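Surface glycoprotein (Trypanosoma brucei, PDB 5KLH) is a transmembrane surface antigen of the insect-stage parasite; its bilobed ectodomain, the part described here, may act as a sensor. Local coordinates at residues 24-29 / 168-173; 80-85 / 160-165. All coordinates share one frame; numbering follows the deposited sequence.

In the fold
Both contacts lie on the same side of the chain's centre, about 6 Å from each other centre to centre, at one end of the branched mixed sheet. Contact 2 comes between the two halves of contact 1 in sequence: 24-29 is followed by 80-85, then 160-165, then 168-173. Strands 145-164 and 170-172 follow each other in the chain and pair antiparallel, R171 O lying 2.8 Å from A163 N. On its other side Y170 O probably bonds A83 N, also at 2.8 Å. Strand 170-172 thus bridges the loop 80-85 and the long strand, and Y170 carries the packing on to 24-29, so two loops far apart in sequence meet two consecutive strands.

Contact 1 (24-29 / 168-173); sequences KPLESW and GEYRES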
loop_
_atom_site.group_PDB
_atom_site.type_symbol
_atom_site.label_atom_id
_atom_site.label_comp_id
_atom_site.label_asym_id
_atom_site.label_seq_id
_atom_site.Cartn_x
_atom_site.Cartn_y
_atom_site.Cartn_z
ATOM N N LYS A 24 6.891 22.363 5.494
ATOM C CA LYS A 24 8.085 23.192 5.353
ATOM C C LYS A 24 9.403 22.415 5.394
ATOM O O LYS A 24 10.276 22.639 4.548
ATOM C CB LYS A 24 8.060 24.291 6.416
ATOM C CG LYS A 24 6.841 25.193 6.203
ATOM C CD LYS A 24 6.787 26.403 7.127
ATOM C CE LYS A 24 6.287 27.634 6.368
ATOM N NZ LYS A 24 5.122 27.314 5.487
ATOM N N PRO A 25 9.555 21.479 6.345
ATOM C CA PRO A 25 10.813 20.723 6.306
ATOM C C PRO A 25 10.964 19.889 5.034
ATOM O O PRO A 25 12.084 19.633 4.590
ATOM C CB PRO A 25 10.723 19.811 7.540
ATOM C CG PRO A 25 9.669 20.418 8.405
ATOM C CD PRO A 25 8.707 21.091 7.486
ATOM N N LEU A 26 9.850 19.482 4.441
ATOM C CA LEU A 26 9.907 18.593 3.282
ATOM C C LEU A 26 10.439 19.282 2.026
ATOM O O LEU A 26 10.841 18.609 1.068
ATOM C CB LEU A 26 8.527 18.003 3.009
ATOM C CG LEU A 26 7.876 17.450 4.276
ATOM C CD1 LEU A 26 6.522 16.840 3.959
ATOM C CD2 LEU A 26 8.791 16.429 4.937
ATOM N N GLU A 27 10.466 20.616 2.033
ATOM C CA GLU A 27 11.033 21.373 0.916
ATOM C C GLU A 27 12.514 21.079 0.760
ATOM O O GLU A 27 13.082 21.220 -0.333
ATOM C CB GLU A 27 10.811 22.878 1.105
ATOM C CG GLU A 27 9.351 23.262 1.289
ATOM C CD GLU A 27 8.398 22.475 0.388
ATOM O OE1 GLU A 27 8.549 22.525 -0.855
ATOM O OE2 GLU A 27 7.489 21.801 0.931
ATOM N N SER A 28 13.132 20.643 1.852
ATOM C CA SER A 28 14.545 20.304 1.841
ATOM C C SER A 28 14.813 18.855 1.445
ATOM O O SER A 28 15.946 18.389 1.540
ATOM C CB SER A 28 15.158 20.577 3.217
ATOM O OG SER A 28 15.033 21.949 3.557
ATOM N N TRP A 29 13.783 18.141 0.993
ATOM C CA TRP A 29 13.942 16.715 0.683
ATOM C C TRP A 29 14.504 16.477 -0.727
ATOM O O TRP A 29 13.954 15.710 -1.543
ATOM C CB TRP A 29 12.606 15.982 0.880
ATOM C CG TRP A 29 12.370 15.518 2.302
ATOM C CD1 TRP A 29 13.037 15.929 3.425
ATOM C CD2 TRP A 29 11.405 14.550 2.743
ATOM N NE1 TRP A 29 12.551 15.271 4.530
ATOM C CE2 TRP A 29 11.551 14.419 4.138
ATOM C CE3 TRP A 29 10.429 13.779 2.091
ATOM C CZ2 TRP A 29 10.756 13.559 4.898
ATOM C CZ3 TRP A 29 9.648 12.915 2.848
ATOM C CH2 TRP A 29 9.819 12.814 4.234
ATOM N N GLY A 168 14.708 16.364 14.800
ATOM C CA GLY A 168 14.491 17.302 13.711
ATOM C C GLY A 168 14.825 16.799 12.316
ATOM O O GLY A 168 14.751 17.549 11.328
ATOM N N GLU A 169 15.198 15.529 12.231
ATOM C CA GLU A 169 15.401 14.884 10.945
ATOM C C GLU A 169 14.486 13.663 10.837
ATOM O O GLU A 169 13.493 13.563 11.577
ATOM C CB GLU A 169 16.883 14.545 10.763
ATOM C CG GLU A 169 17.726 15.830 10.764
ATOM C CD GLU A 169 19.060 15.703 10.047
ATOM O OE1 GLU A 169 19.791 14.728 10.314
ATOM O OE2 GLU A 169 19.373 16.599 9.225
ATOM N N TYR A 170 14.786 12.775 9.892
ATOM C CA TYR A 170 13.892 11.663 9.553
ATOM C C TYR A 170 14.652 10.348 9.374
ATOM O O TYR A 170 15.871 10.349 9.182
ATOM C CB TYR A 170 13.108 11.980 8.266
ATOM C CG TYR A 170 12.273 13.236 8.345
ATOM C CD1 TYR A 170 12.832 14.478 8.073
ATOM C CD2 TYR A 170 10.932 13.178 8.697
ATOM C CE1 TYR A 170 12.083 15.624 8.150
ATOM C CE2 TYR A 170 10.169 14.320 8.777
ATOM C CZ TYR A 170 10.752 15.542 8.501
ATOM O OH TYR A 170 10.011 16.696 8.576
ATOM N N ARG A 171 13.915 9.236 9.455
ATOM C CA ARG A 171 14.456 7.889 9.256
ATOM C C ARG A 171 13.322 7.052 8.690
ATOM O O ARG A 171 12.168 7.485 8.760
ATOM C CB ARG A 171 14.972 7.297 10.569
ATOM C CG ARG A 171 13.863 7.136 11.584
ATOM C CD ARG A 171 14.394 6.698 12.928
ATOM N NE ARG A 171 13.438 7.049 13.969
ATOM C CZ ARG A 171 13.729 7.108 15.263
ATOM N NH1 ARG A 171 14.954 6.832 15.686
ATOM N NH2 ARG A 171 12.788 7.448 16.130
ATOM N N GLU A 172 13.610 5.874 8.134
ATOM C CA GLU A 172 12.501 5.098 7.589
ATOM C C GLU A 172 11.492 4.781 8.675
ATOM O O GLU A 172 11.863 4.395 9.803
ATOM C CB GLU A 172 12.933 3.787 6.925
ATOM C CG GLU A 172 11.723 3.191 6.165
ATOM C CD GLU A 172 11.944 1.866 5.454
ATOM O OE1 GLU A 172 12.978 1.187 5.666
ATOM O OE2 GLU A 172 11.030 1.495 4.679
ATOM N N SER A 173 10.223 4.969 8.332
ATOM C CA SER A 173 9.121 4.617 9.215
ATOM C C SER A 173 9.181 3.156 9.626
ATOM O O SER A 173 9.500 2.267 8.820
ATOM C CB SER A 173 7.775 4.923 8.549
ATOM O OG SER A 173 6.698 4.585 9.403
#
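W29 turns the edge of its indole toward one face of the Y170 ring, a T-shaped (edge-to-face) aromatic pair that ties the loop between helix 12-20 and strand 31-33 to strand 170-172, a short member of the mixed sheet. The evidence is direct: the centroids of the W29 six-membered ring and the Y170 ring are 5.1 Å apart, and the planes meet at 88°.

The Y170 side chain can be followed outward. Its CB heads toward the loop, and chi1 of -58° sets CG opposite the carbonyl carbon, which carries the ring under the indole edge. Y170 CG lies 3.8 Å from W29 CZ2, and Y170 CD2 is equally close to that carbon, which stands over the centre of the phenol ring. On the other flank Y170 CD1 approaches W29 NE1 at 3.6 Å, with CE1 only slightly farther from the same nitrogen; the indole edge therefore spans the phenol from its middle to one side. Farther out, Y170 CZ also meets the methyl L26 CD2, at 4.2 Å, in an oblique contact. The hydroxyl finishes the reach against P25, whose CB sits at the phenol edge, near the ring plane.

L26 has a second role within its own segment. Its CD2 lies 3.4 Å above the indole plane, displaced toward the rim, so one face of W29 receives a methyl while its edge addresses Y170. Three backbone hydrogen bonds coil 24-29 into a compact turn, bringing P25, L26 and W29 round one phenol. Beyond the pair, W29 also packs on L202 and S204 of strand 197-204, and both aromatic residues touch A162. At the tip of the tyrosine, Y170 OH is 3.4 Å from P25 CB, with CG of the same proline slightly farther off.

Contact 2 (80-85 / 160-165); sequences NTVAPF and LVAASD
This is a buried, wholly apolar side-chain contact, in which the loop leading from strand 72-79 to strand 85-100 lies over the end of the long strand 145-164. Its two touching pairs are V82 with A162 and F85 with L160. V82 and A162 are the nearest pair by backbone, V82 CA and A162 CA being 7.3 Å apart. Strand 170-172 joins the two segments through its own backbone hydrogen bonds, Y170 with T81 and A83 of the loop and R171 with A163 of the long strand.

From V82 the branch that touches is CG1: V82 CG1 stands 4.2 Å from A162 CB. It is placed there by chi1 of -176°, which swings CG1 opposite the backbone N and leaves CG2 beside that nitrogen. In the branched mixed sheet of the ectodomain, 80-85 is the connection of the antiparallel hairpin 72-79/85-100, and 85-100 also pairs antiparallel with 145-164. L160 and A162, two residues apart, both point their CB toward the loop, as expected on one face of an extended strand, whereas V161 between them points away. V77 of strand 72-79 touches both F85 and L160, while V200 and L202 of strand 197-204 add to the packing on L160. F85 directs its CB toward the strand, and F85 CE2 comes within 4.3 Å of L160 CD1, the methyl meeting the ring obliquely.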
loop_
_atom_site.group_PDB
_atom_site.type_symbol
_atom_site.label_atom_id
_atom_site.label_comp_id
_atom_site.label_asym_id
_atom_site.label_seq_id
_atom_site.Cartn_x
_atom_site.Cartn_y
_atom_site.Cartn_z
ATOM N N ASN A 80 18.263 14.394 1.607
ATOM C CA ASN A 80 18.640 15.370 2.624
ATOM C C ASN A 80 17.670 15.320 3.805
ATOM O O ASN A 80 16.455 15.375 3.611
ATOM C CB ASN A 80 18.677 16.770 1.988
ATOM C CG ASN A 80 19.155 17.839 2.938
ATOM O OD1 ASN A 80 20.177 17.682 3.608
ATOM N ND2 ASN A 80 18.418 18.945 2.999
ATOM N N THR A 81 18.237 15.177 5.009
ATOM C CA THR A 81 17.555 15.117 6.311
ATOM C C THR A 81 16.895 13.762 6.606
ATOM O O THR A 81 16.344 13.577 7.681
ATOM C CB THR A 81 16.472 16.259 6.505
ATOM O OG1 THR A 81 15.274 15.976 5.765
ATOM C CG2 THR A 81 17.024 17.629 6.114
ATOM N N VAL A 82 16.983 12.811 5.676
ATOM C CA VAL A 82 16.480 11.461 5.928
ATOM C C VAL A 82 17.643 10.479 6.082
ATOM O O VAL A 82 18.450 10.325 5.163
ATOM C CB VAL A 82 15.543 10.986 4.771
ATOM C CG1 VAL A 82 14.945 9.624 5.089
ATOM C CG2 VAL A 82 14.430 11.997 4.542
ATOM N N ALA A 83 17.758 9.830 7.241
ATOM C CA ALA A 83 18.809 8.822 7.414
ATOM C C ALA A 83 18.754 7.822 6.268
ATOM O O ALA A 83 17.707 7.237 6.020
ATOM C CB ALA A 83 18.664 8.098 8.743
ATOM N N PRO A 84 19.878 7.633 5.554
ATOM C CA PRO A 84 19.823 6.762 4.379
ATOM C C PRO A 84 19.302 5.362 4.689
ATOM O O PRO A 84 19.554 4.798 5.766
ATOM C CB PRO A 84 21.280 6.706 3.917
ATOM C CG PRO A 84 21.862 8.002 4.399
ATOM C CD PRO A 84 21.196 8.276 5.706
ATOM N N PHE A 85 18.561 4.812 3.734
ATOM C CA PHE A 85 18.109 3.439 3.841
ATOM C C PHE A 85 17.870 2.867 2.470
ATOM O O PHE A 85 17.723 3.613 1.488
ATOM C CB PHE A 85 16.846 3.325 4.723
ATOM C CG PHE A 85 15.605 3.941 4.139
ATOM C CD1 PHE A 85 15.351 5.294 4.290
ATOM C CD2 PHE A 85 14.663 3.155 3.495
ATOM C CE1 PHE A 85 14.191 5.867 3.776
ATOM C CE2 PHE A 85 13.499 3.722 2.980
ATOM C CZ PHE A 85 13.267 5.070 3.117
ATOM N N LEU A 160 7.331 4.957 -0.243
ATOM C CA LEU A 160 8.146 4.797 0.952
ATOM C C LEU A 160 7.756 5.858 1.960
ATOM O O LEU A 160 7.243 6.907 1.568
ATOM C CB LEU A 160 9.637 4.899 0.612
ATOM C CG LEU A 160 10.131 3.933 -0.463
ATOM C CD1 LEU A 160 11.588 4.206 -0.847
ATOM C CD2 LEU A 160 9.997 2.511 0.040
ATOM N N VAL A 161 7.978 5.585 3.244
ATOM C CA VAL A 161 7.598 6.532 4.293
ATOM C C VAL A 161 8.724 6.777 5.286
ATOM O O VAL A 161 9.377 5.838 5.767
ATOM C CB VAL A 161 6.329 6.037 5.047
ATOM C CG1 VAL A 161 5.831 7.073 6.036
ATOM C CG2 VAL A 161 5.214 5.712 4.068
ATOM N N ALA A 162 8.957 8.054 5.573
ATOM C CA ALA A 162 9.907 8.446 6.618
ATOM C C ALA A 162 9.180 9.033 7.816
ATOM O O ALA A 162 8.180 9.730 7.662
ATOM C CB ALA A 162 10.917 9.459 6.079
ATOM N N ALA A 163 9.710 8.755 9.002
ATOM C CA ALA A 163 9.213 9.282 10.274
ATOM C C ALA A 163 10.230 10.220 10.911
ATOM O O ALA A 163 11.439 10.042 10.739
ATOM C CB ALA A 163 8.914 8.148 11.227
ATOM N N SER A 164 9.751 11.205 11.657
ATOM C CA SER A 164 10.659 12.037 12.448
ATOM C C SER A 164 11.479 11.194 13.414
ATOM O O SER A 164 10.973 10.238 14.001
ATOM C CB SER A 164 9.883 13.088 13.241
ATOM O OG SER A 164 9.160 13.933 12.377
ATOM N N ASP A 165 12.750 11.540 13.578
ATOM C CA ASP A 165 13.492 11.032 14.722
ATOM C C ASP A 165 13.195 11.984 15.891
ATOM O O ASP A 165 12.283 12.817 15.806
ATOM C CB ASP A 165 14.995 10.913 14.426
ATOM C CG ASP A 165 15.617 12.211 13.921
ATOM O OD1 ASP A 165 14.999 13.278 14.068
ATOM O OD2 ASP A 165 16.750 12.159 13.390
#